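Local coordinates for ABC transporter substrate binding protein (Ribose) (Agrobacterium vitis, PDB 5DKV) that binds the sugar alpha-D-tagatopyranose and probably serves as the solute-capturing component of a bacterial carbohydrate ABC transporter, at residues F28-I33 / I285-H290; T44-A49 / A58-Q63. All coordinates share one frame; numbering follows the deposited sequence.

Interaction 1: F28-I33 / I285-H290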
loop_
_atom_site.group_PDB
_atom_site.type_symbol
_atom_site.label_atom_id
_atom_site.label_comp_id
_atom_site.label_asym_id
_atom_site.label_seq_id
_atom_site.Cartn_x
_atom_site.Cartn_y
_atom_site.Cartn_z
ATOM N N PHE A 28 -22.427 14.861 -4.884
ATOM C CA PHE A 28 -22.451 13.505 -4.366
ATOM C C PHE A 28 -21.769 13.389 -3.021
ATOM O O PHE A 28 -20.926 14.211 -2.668
ATOM C CB PHE A 28 -21.797 12.572 -5.376
ATOM C CG PHE A 28 -22.582 12.416 -6.657
ATOM C CD1 PHE A 28 -23.752 11.692 -6.685
ATOM C CD2 PHE A 28 -22.125 12.978 -7.836
ATOM C CE1 PHE A 28 -24.459 11.529 -7.865
ATOM C CE2 PHE A 28 -22.834 12.835 -9.011
ATOM C CZ PHE A 28 -24.002 12.101 -9.030
ATOM N N ARG A 29 -22.154 12.358 -2.282
ATOM C CA ARG A 29 -21.466 11.968 -1.057
ATOM C C ARG A 29 -20.764 10.638 -1.293
ATOM O O ARG A 29 -21.405 9.614 -1.491
ATOM C CB ARG A 29 -22.453 11.882 0.103
ATOM C CG ARG A 29 -23.018 13.247 0.456
ATOM C CD ARG A 29 -24.320 13.152 1.221
ATOM N NE ARG A 29 -24.151 12.496 2.515
ATOM C CZ ARG A 29 -24.593 11.273 2.811
ATOM N NH1 ARG A 29 -25.234 10.546 1.902
ATOM N NH2 ARG A 29 -24.395 10.777 4.030
ATOM N N ILE A 30 -19.438 10.679 -1.317
ATOM C CA ILE A 30 -18.626 9.510 -1.638
ATOM C C ILE A 30 -17.832 9.107 -0.406
ATOM O O ILE A 30 -17.103 9.918 0.165
ATOM C CB ILE A 30 -17.671 9.807 -2.823
ATOM C CG1 ILE A 30 -18.473 10.150 -4.075
ATOM C CG2 ILE A 30 -16.711 8.614 -3.084
ATOM C CD1 ILE A 30 -17.644 10.780 -5.201
ATOM N N ALA A 31 -18.001 7.865 0.033
ATOM C CA ALA A 31 -17.326 7.387 1.230
ATOM C C ALA A 31 -15.943 6.843 0.904
ATOM O O ALA A 31 -15.733 6.289 -0.175
ATOM C CB ALA A 31 -18.136 6.329 1.886
ATOM N N LEU A 32 -15.010 7.031 1.827
ATOM C CA LEU A 32 -13.668 6.463 1.723
ATOM C C LEU A 32 -13.346 5.777 3.032
ATOM O O LEU A 32 -13.341 6.406 4.077
ATOM C CB LEU A 32 -12.623 7.534 1.383
ATOM C CG LEU A 32 -11.173 7.064 1.406
ATOM C CD1 LEU A 32 -10.898 5.888 0.440
ATOM C CD2 LEU A 32 -10.262 8.273 1.076
ATOM N N ILE A 33 -13.118 4.468 2.945
ATOM C CA ILE A 33 -12.798 3.627 4.076
ATOM C C ILE A 33 -11.365 3.083 3.893
ATOM O O ILE A 33 -11.122 2.212 3.072
ATOM C CB ILE A 33 -13.806 2.461 4.214
ATOM C CG1 ILE A 33 -15.230 2.999 4.391
ATOM C CG2 ILE A 33 -13.396 1.579 5.424
ATOM C CD1 ILE A 33 -16.333 1.947 4.382
ATOM N N ILE A 285 -12.869 10.468 -8.824
ATOM C CA ILE A 285 -13.324 10.810 -10.175
ATOM C C ILE A 285 -14.072 9.650 -10.839
ATOM O O ILE A 285 -15.073 9.857 -11.500
ATOM C CB ILE A 285 -12.169 11.230 -11.082
ATOM C CG1 ILE A 285 -11.473 12.492 -10.535
ATOM C CG2 ILE A 285 -12.683 11.503 -12.486
ATOM C CD1 ILE A 285 -12.369 13.742 -10.445
ATOM N N SER A 286 -13.573 8.423 -10.675
ATOM C CA SER A 286 -14.237 7.260 -11.248
ATOM C C SER A 286 -15.617 7.046 -10.620
ATOM O O SER A 286 -16.576 6.680 -11.286
ATOM C CB SER A 286 -13.362 6.012 -11.060
ATOM O OG SER A 286 -12.113 6.147 -11.747
ATOM N N ALA A 287 -15.730 7.266 -9.312
ATOM C CA ALA A 287 -17.054 7.160 -8.693
ATOM C C ALA A 287 -17.998 8.200 -9.273
ATOM O O ALA A 287 -19.141 7.890 -9.583
ATOM C CB ALA A 287 -16.982 7.323 -7.216
ATOM N N TYR A 288 -17.490 9.417 -9.454
ATOM C CA TYR A 288 -18.315 10.493 -9.996
ATOM C C TYR A 288 -18.798 10.147 -11.420
ATOM O O TYR A 288 -19.982 10.316 -11.769
ATOM C CB TYR A 288 -17.528 11.811 -9.998
ATOM C CG TYR A 288 -18.311 12.903 -10.651
ATOM C CD1 TYR A 288 -19.220 13.637 -9.923
ATOM C CD2 TYR A 288 -18.190 13.159 -11.999
ATOM C CE1 TYR A 288 -19.976 14.622 -10.521
ATOM C CE2 TYR A 288 -18.943 14.142 -12.606
ATOM C CZ TYR A 288 -19.829 14.874 -11.867
ATOM O OH TYR A 288 -20.618 15.854 -12.468
ATOM N N ALA A 289 -17.860 9.659 -12.221
ATOM C CA ALA A 289 -18.125 9.274 -13.600
ATOM C C ALA A 289 -19.213 8.201 -13.616
ATOM O O ALA A 289 -20.198 8.318 -14.320
ATOM C CB ALA A 289 -16.857 8.773 -14.276
ATOM N N HIS A 290 -19.047 7.180 -12.792
ATOM C CA HIS A 290 -20.080 6.160 -12.702
ATOM C C HIS A 290 -21.457 6.723 -12.335
ATOM O O HIS A 290 -22.483 6.369 -12.932
ATOM C CB HIS A 290 -19.719 5.094 -11.674
ATOM C CG HIS A 290 -20.822 4.107 -11.470
ATOM N ND1 HIS A 290 -21.089 3.108 -12.383
ATOM C CD2 HIS A 290 -21.755 3.991 -10.496
ATOM C CE1 HIS A 290 -22.136 2.412 -11.976
ATOM N NE2 HIS A 290 -22.558 2.925 -10.833
#
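Phe-28 meets Tyr-288, and Ile-30 meets Ala-287, where strand 29-33 and the residue before it pack against helix 276-291. The CB of Phe-28 leads toward the helix, and with CG anti to the carbonyl carbon (chi1 -67°) the ring is carried across Tyr-288, at about a right angle to it. From CG the ring divides: CD2 approaches Tyr-288 CD1 at 3.6 Å, and the next atom, CE2, lies 3.7 Å from Tyr-288 CE1. That one side of the Phe-28 ring does all the touching, meeting the tyrosine near its own plane. The centroids are 5.7 Å apart and the planes inclined at 77°, yet Phe-28 addresses the tyrosine ring obliquely, so the pair is neither a stack nor a clean T-shape. The phenol is swung over toward the strand by a chi1 near 175°. Two residues further on, Ile-30 sends its extended CG1 branch out, and the terminal CD1 rests 4.1 Å from Ala-287 CB, the single methyl that the alanine offers.

Ile-56 of helix 40-56 also touches Tyr-288, while Ala-87 and Leu-89 of strand 87-90 touch Ala-287 and Ile-30 respectively. A late helix covering the first strand is consistent with the chain crossing back between domains, as in type I periplasmic binding proteins. Apolar side-chain atoms make the close contacts, without the phenol oxygen, so this largely buried seam depends on shape and apolar burial rather than on directional bonds.

Interaction 2: T44-A49 / A58-Q63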
loop_
_atom_site.group_PDB
_atom_site.type_symbol
_atom_site.label_atom_id
_atom_site.label_comp_id
_atom_site.label_asym_id
_atom_site.label_seq_id
_atom_site.Cartn_x
_atom_site.Cartn_y
_atom_site.Cartn_z
ATOM N N THR A 44 -2.511 10.112 2.831
ATOM C CA THR A 44 -2.203 10.769 1.564
ATOM C C THR A 44 -3.230 10.404 0.488
ATOM O O THR A 44 -3.620 11.258 -0.303
ATOM C CB THR A 44 -0.780 10.411 1.113
ATOM O OG1 THR A 44 0.116 10.744 2.176
ATOM C CG2 THR A 44 -0.389 11.174 -0.113
ATOM N N MET A 45 -3.723 9.163 0.500
ATOM C CA MET A 45 -4.818 8.768 -0.395
ATOM C C MET A 45 -6.052 9.626 -0.141
ATOM O O MET A 45 -6.685 10.124 -1.054
ATOM C CB MET A 45 -5.170 7.290 -0.210
ATOM C CG MET A 45 -6.257 6.798 -1.144
ATOM S SD MET A 45 -6.972 5.231 -0.658
ATOM C CE MET A 45 -5.529 4.188 -0.751
ATOM N N HIS A 46 -6.353 9.837 1.120
ATOM C CA HIS A 46 -7.455 10.698 1.494
ATOM C C HIS A 46 -7.258 12.135 0.970
ATOM O O HIS A 46 -8.195 12.776 0.488
ATOM C CB HIS A 46 -7.587 10.672 3.023
ATOM C CG HIS A 46 -8.716 11.490 3.548
ATOM N ND1 HIS A 46 -8.799 11.850 4.873
ATOM C CD2 HIS A 46 -9.787 12.038 2.935
ATOM C CE1 HIS A 46 -9.896 12.570 5.055
ATOM N NE2 HIS A 46 -10.494 12.718 3.890
ATOM N N LYS A 47 -6.029 12.643 1.040
ATOM C CA LYS A 47 -5.746 13.978 0.526
ATOM C C LYS A 47 -6.099 14.076 -0.970
ATOM O O LYS A 47 -6.758 15.025 -1.423
ATOM C CB LYS A 47 -4.264 14.324 0.764
ATOM C CG LYS A 47 -3.835 15.680 0.325
ATOM C CD LYS A 47 -2.390 15.919 0.758
ATOM C CE LYS A 47 -1.903 17.311 0.342
ATOM N NZ LYS A 47 -0.562 17.632 0.928
ATOM N N GLY A 48 -5.660 13.082 -1.729
ATOM C CA GLY A 48 -5.978 13.010 -3.151
ATOM C C GLY A 48 -7.477 12.932 -3.394
ATOM O O GLY A 48 -8.024 13.567 -4.274
ATOM N N ALA A 49 -8.155 12.132 -2.589
ATOM C CA ALA A 49 -9.600 12.011 -2.708
ATOM C C ALA A 49 -10.301 13.360 -2.434
ATOM O O ALA A 49 -11.268 13.706 -3.102
ATOM C CB ALA A 49 -10.109 10.959 -1.775
ATOM N N ALA A 58 -18.132 17.114 -4.857
ATOM C CA ALA A 58 -18.586 16.083 -3.947
ATOM C C ALA A 58 -18.077 16.315 -2.524
ATOM O O ALA A 58 -17.198 17.139 -2.296
ATOM C CB ALA A 58 -18.140 14.715 -4.441
ATOM N N GLN A 59 -18.692 15.618 -1.582
ATOM C CA GLN A 59 -18.206 15.571 -0.205
ATOM C C GLN A 59 -17.693 14.177 0.080
ATOM O O GLN A 59 -18.302 13.189 -0.353
ATOM C CB GLN A 59 -19.289 15.913 0.805
ATOM C CG GLN A 59 -18.775 15.860 2.285
ATOM C CD GLN A 59 -19.837 16.132 3.360
ATOM O OE1 GLN A 59 -21.011 15.775 3.208
ATOM N NE2 GLN A 59 -19.412 16.751 4.469
ATOM N N ILE A 60 -16.578 14.104 0.799
ATOM C CA ILE A 60 -16.040 12.810 1.221
ATOM C C ILE A 60 -16.533 12.479 2.608
ATOM O O ILE A 60 -16.439 13.306 3.548
ATOM C CB ILE A 60 -14.498 12.784 1.208
ATOM C CG1 ILE A 60 -13.956 13.056 -0.190
ATOM C CG2 ILE A 60 -13.957 11.421 1.738
ATOM C CD1 ILE A 60 -14.354 12.059 -1.224
ATOM N N ILE A 61 -17.069 11.264 2.740
ATOM C CA ILE A 61 -17.371 10.680 4.042
ATOM C C ILE A 61 -16.220 9.734 4.365
ATOM O O ILE A 61 -16.089 8.696 3.727
ATOM C CB ILE A 61 -18.710 9.909 4.038
ATOM C CG1 ILE A 61 -19.842 10.833 3.612
ATOM C CG2 ILE A 61 -18.974 9.293 5.421
ATOM C CD1 ILE A 61 -21.147 10.131 3.375
ATOM N N PHE A 62 -15.392 10.095 5.336
ATOM C CA PHE A 62 -14.187 9.324 5.632
ATOM C C PHE A 62 -14.277 8.688 6.999
ATOM O O PHE A 62 -14.543 9.354 7.994
ATOM C CB PHE A 62 -12.953 10.229 5.533
ATOM C CG PHE A 62 -11.654 9.536 5.807
ATOM C CD1 PHE A 62 -10.909 8.984 4.776
ATOM C CD2 PHE A 62 -11.162 9.441 7.089
ATOM C CE1 PHE A 62 -9.712 8.355 5.024
ATOM C CE2 PHE A 62 -9.961 8.821 7.336
ATOM C CZ PHE A 62 -9.232 8.286 6.306
ATOM N N GLN A 63 -14.076 7.374 7.052
ATOM C CA GLN A 63 -14.105 6.679 8.343
ATOM C C GLN A 63 -13.312 5.401 8.223
ATOM O O GLN A 63 -13.440 4.678 7.243
ATOM C CB GLN A 63 -15.531 6.380 8.800
ATOM C CG GLN A 63 -15.596 6.051 10.256
ATOM C CD GLN A 63 -17.012 5.788 10.737
ATOM O OE1 GLN A 63 -17.977 6.298 10.171
ATOM N NE2 GLN A 63 -17.139 4.986 11.795
#
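His-46 and Phe-62 face each other across helix 40-56 and strand 59-62, which run nearly antiparallel, the segment directions 157° apart and the axes 10.3 Å from each other at closest approach. Both rings leave the backbone with CG anti to N, which brings them into the gap between the two elements. There they form an offset stack, the planes only 5° from parallel and the centroids 3.9 Å apart. Phe-62 CD1 sits over the centre of the imidazole, nearest to His-46 CG at 3.5 Å, and in return His-46 ND1 lies over the centre of the phenyl ring. Phe-62 CB adds an off-centre CH-pi contact on the imidazole. The remaining imidazole nitrogen, NE2, is hydrogen-bonded to Glu-50 one turn along the helix; this bond and the stack together restrict the ring's rotation, and the carboxylate may polarise it. Deeper in, Ile-60 CD1 packs 4.0 Å from Ala-49 O and 4.4 Å from Ala-49 CB.

The three elements form the first beta-alpha-beta unit: strand 29-33, helix 40-56 and strand 59-62, the last at one border of the sheet. Leu-32 of the neighbouring strand touches both Ala-49 and Phe-62, and Val-284 of helix 276-291 reaches Ala-49 and Ile-60, so the two helices lie side by side on this face.

Overall arrangement
Interactions 1 and 2 cover the same face of the sheet, their centres about 9 Å apart, on neighbouring parallel strands joined by backbone bonds such as Leu-32 N to Ile-61 O (2.7 Å). Interaction 2 closes a local beta-alpha-beta unit across a few residues; interaction 1 brings in a helix some 250 residues later, and interaction 2 is nested inside the loop that it closes. The contact at 28-33 / 285-290 is the more buried and is made by apolar side-chain atoms, its aromatic rings steeply inclined. At 44-49 / 58-63, along the sheet's border, burial is partial and a nearly parallel stack includes a polar imidazole. Helix 40-56 links them, since its Ile-56 touches Tyr-288.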